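Local coordinates for protein YibA (Escherichia coli, PDB 1OYZ), which is of unknown function but folds as an all-helical solenoid containing HEAT repeats, and may have a role linked to oxidoreductase activity, at residues E207-I210 / E211-G215; V175-W178 / A179-I183; E27-R30 / L31-D34; H35-L38 / K39-S43. All coordinates share one frame; numbering follows the deposited sequence.

Overall arrangement
The four contacts are local turns of an all-helical, single-chain solenoid and come along the chain in the order 3, 4, 2, 1. Contact 3 ends helix 25-31 and runs straight into contact 4, which starts helix 37-50; their centres lie about 8 Å apart, and S43 OG probably hydrogen-bonds back to L28 O. Contacts 2 and 1 sit on helices 173-186 and 206-218, with centres about 10 Å apart, and touch through N177 and F181 against E207 and E211. Between the two pairs, centre distances run from about 30 Å (2 and 4) to about 43 Å (1 and 3), so they sample separate regions of an elongated helical stack.

Contact 1 (E207-I210 / E211-G215); sequences EVRI and EAIIG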
loop_
_atom_site.group_PDB
_atom_site.type_symbol
_atom_site.label_atom_id
_atom_site.label_comp_id
_atom_site.label_asym_id
_atom_site.label_seq_id
_atom_site.Cartn_x
_atom_site.Cartn_y
_atom_site.Cartn_z
ATOM N N GLU A 207 11.055 -6.139 -7.439
ATOM C CA GLU A 207 10.036 -6.276 -6.399
ATOM C C GLU A 207 8.780 -6.940 -6.923
ATOM O O GLU A 207 8.129 -7.710 -6.214
ATOM C CB GLU A 207 9.671 -4.908 -5.818
ATOM C CG GLU A 207 10.750 -4.295 -4.939
ATOM C CD GLU A 207 10.323 -2.964 -4.319
ATOM O OE1 GLU A 207 9.210 -2.869 -3.747
ATOM O OE2 GLU A 207 11.115 -2.009 -4.399
ATOM N N VAL A 208 8.421 -6.617 -8.162
ATOM C CA VAL A 208 7.229 -7.207 -8.774
ATOM C C VAL A 208 7.487 -8.707 -9.064
ATOM O O VAL A 208 6.640 -9.542 -8.791
ATOM C CB VAL A 208 6.809 -6.445 -10.101
ATOM C CG1 VAL A 208 5.668 -7.178 -10.779
ATOM C CG2 VAL A 208 6.348 -5.016 -9.768
ATOM N N ARG A 209 8.654 -9.038 -9.596
ATOM C CA ARG A 209 8.969 -10.437 -9.902
ATOM C C ARG A 209 8.863 -11.277 -8.646
ATOM O O ARG A 209 8.374 -12.416 -8.665
ATOM C CB ARG A 209 10.381 -10.573 -10.461
ATOM C CG ARG A 209 10.601 -10.045 -11.863
ATOM C CD ARG A 209 12.067 -10.274 -12.284
ATOM N NE ARG A 209 12.371 -11.699 -12.307
ATOM C CZ ARG A 209 13.336 -12.306 -11.606
ATOM N NH1 ARG A 209 14.136 -11.627 -10.790
ATOM N NH2 ARG A 209 13.500 -13.617 -11.730
ATOM N N ILE A 210 9.322 -10.721 -7.531
ATOM C CA ILE A 210 9.242 -11.458 -6.269
ATOM C C ILE A 210 7.817 -11.749 -5.863
ATOM O O ILE A 210 7.508 -12.877 -5.486
ATOM C CB ILE A 210 9.984 -10.720 -5.136
ATOM C CG1 ILE A 210 11.496 -10.898 -5.329
ATOM C CG2 ILE A 210 9.545 -11.259 -3.786
ATOM C CD1 ILE A 210 12.350 -9.860 -4.581
ATOM N N GLU A 211 6.924 -10.755 -5.939
ATOM C CA GLU A 211 5.524 -11.012 -5.584
ATOM C C GLU A 211 4.869 -12.040 -6.542
ATOM O O GLU A 211 4.022 -12.848 -6.125
ATOM C CB GLU A 211 4.703 -9.703 -5.587
ATOM C CG GLU A 211 5.010 -8.705 -4.394
ATOM C CD GLU A 211 4.538 -9.188 -3.030
ATOM O OE1 GLU A 211 3.487 -9.876 -3.024
ATOM O OE2 GLU A 211 5.168 -8.857 -1.953
ATOM N N ALA A 212 5.244 -11.996 -7.824
ATOM C CA ALA A 212 4.699 -12.940 -8.815
ATOM C C ALA A 212 5.167 -14.353 -8.448
ATOM O O ALA A 212 4.387 -15.312 -8.448
ATOM C CB ALA A 212 5.181 -12.560 -10.228
ATOM N N ILE A 213 6.444 -14.468 -8.118
ATOM C CA ILE A 213 6.997 -15.751 -7.715
ATOM C C ILE A 213 6.310 -16.303 -6.475
ATOM O O ILE A 213 5.929 -17.485 -6.435
ATOM C CB ILE A 213 8.510 -15.638 -7.444
ATOM C CG1 ILE A 213 9.231 -15.391 -8.777
ATOM C CG2 ILE A 213 9.017 -16.915 -6.763
ATOM C CD1 ILE A 213 10.635 -14.945 -8.659
ATOM N N ILE A 214 6.124 -15.472 -5.449
ATOM C CA ILE A 214 5.469 -16.014 -4.253
ATOM C C ILE A 214 4.000 -16.282 -4.582
ATOM O O ILE A 214 3.418 -17.273 -4.145
ATOM C CB ILE A 214 5.609 -15.077 -2.991
ATOM C CG1 ILE A 214 4.383 -14.237 -2.815
ATOM C CG2 ILE A 214 6.822 -14.159 -3.099
ATOM C CD1 ILE A 214 3.484 -14.821 -1.773
ATOM N N GLY A 215 3.399 -15.402 -5.373
ATOM C CA GLY A 215 2.008 -15.609 -5.733
ATOM C C GLY A 215 1.799 -16.907 -6.515
ATOM O O GLY A 215 0.886 -17.695 -6.214
#
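I213 lays its CG1 branch over the carbonyl of R209, one turn earlier in helix 206-218: I213 CG1 lies 3.1 Å and I213 CD1 3.4 Å from R209 O. With CG1 turned beside its own backbone N (chi1 -69°), the branch runs back along the helix, and CD1 ends 4.4 Å from R209 NH2, at an oblique approach to the guanidinium. The polar end of R209 is occupied elsewhere, in a salt bridge to E231 and a hydrogen bond from NE to L201 O. The same R209 O also accepts I213 N at 2.9 Å, with an N-H...O angle of 162°.

On another side of the helix, E211 CG, anti to its carbonyl carbon (chi1 -72°), lies 3.7 Å from E207 O, while E211 N bonds to that oxygen at 3.3 Å. These i to i+4 bonds are those of an ordinary alpha helix. What places the helix in the fold is its packing: E207 and E211 touch N177 of helix 173-186, the A212 methyl faces M200 of helix 191-200, and I213 reaches V227 and L228 of helix 225-232. Such packing on three other helices is consistent with an alpha-solenoid.

Contact 2 (V175-W178 / A179-I183); sequences VRNW and AAFAI
Four backbone hydrogen bonds tie V175-W178 to A179-I183, each from an amide to the carbonyl four residues earlier. A180 N to R176 O is the straightest, at 3.0 Å and an N-H...O angle of 174°; A179 N bonds to V175 O at 3.0 Å. F181 N to N177 O is shorter, 2.7 Å, but more bent at 149°, and A182 N comes to W178 O at 2.8 Å.

Side-chain contact centres on N177 and F181, which lie next to each other and point the same way. Both carry CG anti to the backbone N (chi1 -174° for N177), and this shared choice sends the amide and the ring off the helix together. N177 OD1 approaches the ring at its edge, near its plane, 4.1 Å from F181 CD2, while the amide and ring planes stand almost perpendicular. At the base of the ring, F181 CB sits only 2.9 Å from N177 O. The outer parts of this pair turn to helix 206-218, where both touch E211.

The alanine methyls lie against backbone carbonyl oxygens: A180 CB is 3.5 Å from R176 O, and A182 CB 3.5 Å from W178 O. R176 NE makes a salt bridge to D203, in the loop before helix 206-218, and its NH2 bonds to D170 O. W178 packs on A149 of helix 142-153. Small side chains at buried positions, A179 against L167 and L168 and A182 against S153, are consistent with the closely stacked helices of a HEAT-repeat array.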
loop_
_atom_site.group_PDB
_atom_site.type_symbol
_atom_site.label_atom_id
_atom_site.label_comp_id
_atom_site.label_asym_id
_atom_site.label_seq_id
_atom_site.Cartn_x
_atom_site.Cartn_y
_atom_site.Cartn_z
ATOM N N VAL A 175 2.712 0.733 -8.591
ATOM C CA VAL A 175 1.290 0.385 -8.657
ATOM C C VAL A 175 1.136 -1.150 -8.841
ATOM O O VAL A 175 0.358 -1.800 -8.123
ATOM C CB VAL A 175 0.568 1.090 -9.854
ATOM C CG1 VAL A 175 -0.855 0.487 -10.044
ATOM C CG2 VAL A 175 0.463 2.599 -9.599
ATOM N N ARG A 176 1.864 -1.717 -9.807
ATOM C CA ARG A 176 1.793 -3.180 -10.055
ATOM C C ARG A 176 2.153 -3.970 -8.783
ATOM O O ARG A 176 1.477 -4.945 -8.429
ATOM C CB ARG A 176 2.746 -3.622 -11.200
ATOM C CG ARG A 176 2.584 -2.923 -12.545
ATOM C CD ARG A 176 3.246 -3.741 -13.696
ATOM N NE ARG A 176 4.712 -3.768 -13.637
ATOM C CZ ARG A 176 5.484 -2.695 -13.796
ATOM N NH1 ARG A 176 6.816 -2.798 -13.709
ATOM N NH2 ARG A 176 4.930 -1.509 -14.047
ATOM N N ASN A 177 3.193 -3.527 -8.078
ATOM C CA ASN A 177 3.624 -4.219 -6.871
ATOM C C ASN A 177 2.507 -4.216 -5.817
ATOM O O ASN A 177 2.194 -5.253 -5.216
ATOM C CB ASN A 177 4.925 -3.581 -6.336
ATOM C CG ASN A 177 5.522 -4.353 -5.149
ATOM O OD1 ASN A 177 5.548 -3.862 -4.019
ATOM N ND2 ASN A 177 5.996 -5.558 -5.404
ATOM N N TRP A 178 1.879 -3.058 -5.621
ATOM C CA TRP A 178 0.789 -2.937 -4.652
ATOM C C TRP A 178 -0.395 -3.819 -5.019
ATOM O O TRP A 178 -1.015 -4.420 -4.155
ATOM C CB TRP A 178 0.309 -1.482 -4.560
ATOM C CG TRP A 178 0.581 -0.830 -3.248
ATOM C CD1 TRP A 178 1.518 0.137 -2.982
ATOM C CD2 TRP A 178 -0.090 -1.095 -2.007
ATOM N NE1 TRP A 178 1.468 0.487 -1.644
ATOM C CE2 TRP A 178 0.494 -0.262 -1.025
ATOM C CE3 TRP A 178 -1.125 -1.966 -1.627
ATOM C CZ2 TRP A 178 0.074 -0.267 0.309
ATOM C CZ3 TRP A 178 -1.542 -1.967 -0.285
ATOM C CH2 TRP A 178 -0.936 -1.126 0.658
ATOM N N ALA A 179 -0.723 -3.878 -6.301
ATOM C CA ALA A 179 -1.858 -4.689 -6.749
ATOM C C ALA A 179 -1.583 -6.149 -6.427
ATOM O O ALA A 179 -2.366 -6.813 -5.734
ATOM C CB ALA A 179 -2.081 -4.517 -8.270
ATOM N N ALA A 180 -0.442 -6.627 -6.917
ATOM C CA ALA A 180 -0.030 -8.011 -6.717
ATOM C C ALA A 180 0.041 -8.276 -5.231
ATOM O O ALA A 180 -0.405 -9.307 -4.749
ATOM C CB ALA A 180 1.327 -8.250 -7.356
ATOM N N PHE A 181 0.594 -7.309 -4.521
ATOM C CA PHE A 181 0.740 -7.398 -3.088
ATOM C C PHE A 181 -0.615 -7.597 -2.424
ATOM O O PHE A 181 -0.768 -8.459 -1.557
ATOM C CB PHE A 181 1.377 -6.114 -2.570
ATOM C CG PHE A 181 2.118 -6.281 -1.283
ATOM C CD1 PHE A 181 1.481 -6.782 -0.146
ATOM C CD2 PHE A 181 3.467 -5.913 -1.209
ATOM C CE1 PHE A 181 2.178 -6.915 1.053
ATOM C CE2 PHE A 181 4.181 -6.036 -0.025
ATOM C CZ PHE A 181 3.540 -6.539 1.113
ATOM N N ALA A 182 -1.609 -6.815 -2.824
ATOM C CA ALA A 182 -2.913 -6.966 -2.193
ATOM C C ALA A 182 -3.610 -8.267 -2.634
ATOM O O ALA A 182 -4.391 -8.863 -1.877
ATOM C CB ALA A 182 -3.787 -5.724 -2.468
ATOM N N ILE A 183 -3.328 -8.712 -3.856
ATOM C CA ILE A 183 -3.897 -9.963 -4.361
ATOM C C ILE A 183 -3.342 -11.121 -3.556
ATOM O O ILE A 183 -4.056 -12.053 -3.212
ATOM C CB ILE A 183 -3.532 -10.182 -5.852
ATOM C CG1 ILE A 183 -4.466 -9.349 -6.721
ATOM C CG2 ILE A 183 -3.606 -11.699 -6.222
ATOM C CD1 ILE A 183 -4.005 -9.141 -8.091
#

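Contact 3 (E27-R30 / L31-D34); sequences ELFR and LLDD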
loop_
_atom_site.group_PDB
_atom_site.type_symbol
_atom_site.label_atom_id
_atom_site.label_comp_id
_atom_site.label_asym_id
_atom_site.label_seq_id
_atom_site.Cartn_x
_atom_site.Cartn_y
_atom_site.Cartn_z
ATOM N N GLU A 27 -1.139 28.468 16.588
ATOM C CA GLU A 27 0.200 28.402 16.023
ATOM C C GLU A 27 0.325 27.289 14.997
ATOM O O GLU A 27 0.987 27.454 13.982
ATOM C CB GLU A 27 1.225 28.235 17.145
ATOM C CG GLU A 27 1.131 29.390 18.115
ATOM C CD GLU A 27 1.839 29.165 19.430
ATOM O OE1 GLU A 27 1.836 28.023 19.939
ATOM O OE2 GLU A 27 2.369 30.159 19.968
ATOM N N LEU A 28 -0.327 26.165 15.267
ATOM C CA LEU A 28 -0.282 25.038 14.354
ATOM C C LEU A 28 -0.987 25.415 13.061
ATOM O O LEU A 28 -0.472 25.174 11.963
ATOM C CB LEU A 28 -0.946 23.821 14.990
ATOM C CG LEU A 28 -0.240 23.298 16.238
ATOM C CD1 LEU A 28 -1.037 22.151 16.797
ATOM C CD2 LEU A 28 1.174 22.869 15.905
ATOM N N PHE A 29 -2.152 26.041 13.196
ATOM C CA PHE A 29 -2.912 26.477 12.040
ATOM C C PHE A 29 -2.047 27.343 11.138
ATOM O O PHE A 29 -2.043 27.190 9.922
ATOM C CB PHE A 29 -4.143 27.275 12.479
ATOM C CG PHE A 29 -5.127 26.483 13.275
ATOM C CD1 PHE A 29 -5.337 25.132 13.009
ATOM C CD2 PHE A 29 -5.888 27.094 14.261
ATOM C CE1 PHE A 29 -6.304 24.401 13.718
ATOM C CE2 PHE A 29 -6.854 26.370 14.973
ATOM C CZ PHE A 29 -7.061 25.023 14.699
ATOM N N ARG A 30 -1.304 28.261 11.728
ATOM C CA ARG A 30 -0.471 29.122 10.913
ATOM C C ARG A 30 0.605 28.290 10.195
ATOM O O ARG A 30 0.864 28.484 9.008
ATOM C CB ARG A 30 0.147 30.208 11.793
ATOM C CG ARG A 30 1.125 31.113 11.088
ATOM C CD ARG A 30 2.422 31.180 11.892
ATOM N NE ARG A 30 2.210 31.692 13.252
ATOM C CZ ARG A 30 3.158 31.759 14.187
ATOM N NH1 ARG A 30 4.391 31.340 13.915
ATOM N NH2 ARG A 30 2.877 32.251 15.388
ATOM N N LEU A 31 1.201 27.336 10.912
ATOM C CA LEU A 31 2.238 26.482 10.337
ATOM C C LEU A 31 1.749 25.689 9.123
ATOM O O LEU A 31 2.559 25.243 8.300
ATOM C CB LEU A 31 2.794 25.535 11.411
ATOM C CG LEU A 31 4.121 25.934 12.076
ATOM C CD1 LEU A 31 4.265 27.445 12.137
ATOM C CD2 LEU A 31 4.195 25.327 13.481
ATOM N N LEU A 32 0.434 25.519 8.996
ATOM C CA LEU A 32 -0.077 24.782 7.849
ATOM C C LEU A 32 0.271 25.522 6.568
ATOM O O LEU A 32 0.321 24.917 5.503
ATOM C CB LEU A 32 -1.590 24.603 7.936
ATOM C CG LEU A 32 -2.069 23.836 9.163
ATOM C CD1 LEU A 32 -3.577 23.808 9.160
ATOM C CD2 LEU A 32 -1.470 22.416 9.170
ATOM N N ASP A 33 0.521 26.827 6.685
ATOM C CA ASP A 33 0.863 27.660 5.535
ATOM C C ASP A 33 2.343 27.944 5.412
ATOM O O ASP A 33 2.737 28.874 4.719
ATOM C CB ASP A 33 0.144 28.995 5.603
ATOM C CG ASP A 33 -1.333 28.848 5.484
ATOM O OD1 ASP A 33 -1.761 27.924 4.769
ATOM O OD2 ASP A 33 -2.059 29.655 6.088
ATOM N N ASP A 34 3.163 27.160 6.094
ATOM C CA ASP A 34 4.600 27.352 6.039
ATOM C C ASP A 34 5.098 26.962 4.649
ATOM O O ASP A 34 4.434 26.197 3.950
ATOM C CB ASP A 34 5.256 26.490 7.111
ATOM C CG ASP A 34 6.683 26.874 7.365
ATOM O OD1 ASP A 34 7.580 26.298 6.714
ATOM O OD2 ASP A 34 6.903 27.770 8.214
#
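L32 packs against F29 where helix 25-31 passes into a type I beta turn, L31 to D34. This is the tight part. L32 CG lies 3.4 Å from F29 O, and its CD1 reaches the edge of the F29 ring, near the ring plane, at 4.4 Å from F29 CD1. L32 CG is placed beside its own backbone N (chi1 -60°), which directs the branches back over the preceding turn. L28 and L32 are both buried: L28 meets L47 of helix 37-50, and L32 meets L58 and F62 of helix 53-63.

The solvent side, represented by R30, is looser. Its bend at chi2 (-129°) brings R30 CD to 4.2 Å from L31 CD1; the two side chains cross, with the guanidinium oblique to that methyl. D33 stands apart from this looser side, held by a salt bridge to R70 and touching F62.

Backbone bonding changes along the segment. L31 N keeps the helical bond to E27 O at 3.1 Å, whereas L32 N divides between L28 O, a weak bond, and F29 O, which it approaches from above the carbonyl plane. D33 N then bonds to R30 O at 2.9 Å, sitting 43° out of that carbonyl's plane.

Contact 4 (H35-L38 / K39-S43); sequences HNSL and KRISS
N36 meets K39 in the first turn of helix 37-50, where N36 occupies the N-cap position. Backbone hydrogen bonds begin at once: R40 N to N36 O at 3.2 Å, I41 N to S37 O at 3.0 Å and S42 N to L38 O at 2.9 Å.

Van der Waals contacts lie beside these helical bonds. The side chains of N36 and K39 cross at about a right angle, with N36 CB and K39 CB 4.0 Å apart; beyond that crossing the extended K39 chain leads away. I41 turns CG1 beside its own backbone N (chi1 -70°), which puts I41 CG1 3.4 Å from S37 O, an oxygen already bonded to I41 N. On a further side S42 touches L16 and C20 of helix 14-21, joining this turn to the helix at the start of the fold.

The remaining interaction is that of a charged flat group with the start of the helix. The bend at chi3 (-87°) turns the R40 guanidinium over S37 CA; NE makes a weak hydrogen bond to D34 O, in the loop before the helix. N36 O and S37 CA both lie over one face of the group, N36 O at 3.8 Å from R40 NE. S37 CA is offset toward the rim, with R40 NH2 3.2 Å from S37 CA and 3.4 Å from S37 CB.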
loop_
_atom_site.group_PDB
_atom_site.type_symbol
_atom_site.label_atom_id
_atom_site.label_comp_id
_atom_site.label_asym_id
_atom_site.label_seq_id
_atom_site.Cartn_x
_atom_site.Cartn_y
_atom_site.Cartn_z
ATOM N N HIS A 35 6.260 27.477 4.242
ATOM C CA HIS A 35 6.802 27.143 2.924
ATOM C C HIS A 35 7.478 25.779 2.899
ATOM O O HIS A 35 7.685 25.198 1.820
ATOM C CB HIS A 35 7.780 28.225 2.440
ATOM C CG HIS A 35 7.108 29.505 2.040
ATOM N ND1 HIS A 35 6.048 29.542 1.161
ATOM C CD2 HIS A 35 7.346 30.790 2.399
ATOM C CE1 HIS A 35 5.657 30.798 0.995
ATOM N NE2 HIS A 35 6.428 31.570 1.734
ATOM N N ASN A 36 7.818 25.261 4.075
ATOM C CA ASN A 36 8.455 23.954 4.145
ATOM C C ASN A 36 7.409 22.863 4.300
ATOM O O ASN A 36 6.531 22.930 5.160
ATOM C CB ASN A 36 9.449 23.853 5.302
ATOM C CG ASN A 36 10.170 22.511 5.314
ATOM O OD1 ASN A 36 11.111 22.294 4.544
ATOM N ND2 ASN A 36 9.710 21.592 6.162
ATOM N N SER A 37 7.526 21.854 3.458
ATOM C CA SER A 37 6.596 20.748 3.436
ATOM C C SER A 37 6.517 19.987 4.753
ATOM O O SER A 37 5.433 19.749 5.277
ATOM C CB SER A 37 6.978 19.779 2.316
ATOM O OG SER A 37 5.918 18.864 2.109
ATOM N N LEU A 38 7.678 19.602 5.267
ATOM C CA LEU A 38 7.771 18.856 6.507
ATOM C C LEU A 38 7.136 19.618 7.656
ATOM O O LEU A 38 6.512 19.021 8.554
ATOM C CB LEU A 38 9.225 18.569 6.836
ATOM C CG LEU A 38 9.427 17.655 8.041
ATOM C CD1 LEU A 38 8.642 16.353 7.873
ATOM C CD2 LEU A 38 10.907 17.375 8.170
ATOM N N LYS A 39 7.303 20.937 7.636
ATOM C CA LYS A 39 6.707 21.760 8.670
ATOM C C LYS A 39 5.186 21.684 8.594
ATOM O O LYS A 39 4.502 21.582 9.608
ATOM C CB LYS A 39 7.165 23.223 8.552
ATOM C CG LYS A 39 8.389 23.551 9.391
ATOM C CD LYS A 39 8.496 25.038 9.663
ATOM C CE LYS A 39 9.608 25.340 10.667
ATOM N NZ LYS A 39 9.747 26.818 10.959
ATOM N N ARG A 40 4.649 21.721 7.386
ATOM C CA ARG A 40 3.199 21.658 7.223
ATOM C C ARG A 40 2.628 20.310 7.668
ATOM O O ARG A 40 1.575 20.224 8.295
ATOM C CB ARG A 40 2.845 21.908 5.755
ATOM C CG ARG A 40 3.100 23.342 5.322
ATOM C CD ARG A 40 2.518 23.645 3.943
ATOM N NE ARG A 40 3.460 23.313 2.886
ATOM C CZ ARG A 40 3.547 22.132 2.301
ATOM N NH1 ARG A 40 2.726 21.151 2.656
ATOM N NH2 ARG A 40 4.481 21.920 1.384
ATOM N N ILE A 41 3.327 19.254 7.324
ATOM C CA ILE A 41 2.886 17.918 7.657
ATOM C C ILE A 41 2.920 17.635 9.166
ATOM O O ILE A 41 1.965 17.069 9.740
ATOM C CB ILE A 41 3.766 16.922 6.923
ATOM C CG1 ILE A 41 3.436 17.010 5.430
ATOM C CG2 ILE A 41 3.636 15.529 7.556
ATOM C CD1 ILE A 41 4.440 16.301 4.519
ATOM N N SER A 42 4.040 18.005 9.784
ATOM C CA SER A 42 4.254 17.794 11.209
ATOM C C SER A 42 3.134 18.463 11.991
ATOM O O SER A 42 2.499 17.838 12.860
ATOM C CB SER A 42 5.620 18.360 11.614
ATOM O OG SER A 42 6.676 17.573 11.055
ATOM N N SER A 43 2.890 19.731 11.671
ATOM C CA SER A 43 1.824 20.501 12.303
ATOM C C SER A 43 0.493 19.762 12.130
ATOM O O SER A 43 -0.236 19.524 13.090
ATOM C CB SER A 43 1.742 21.891 11.660
ATOM O OG SER A 43 0.532 22.546 12.029
#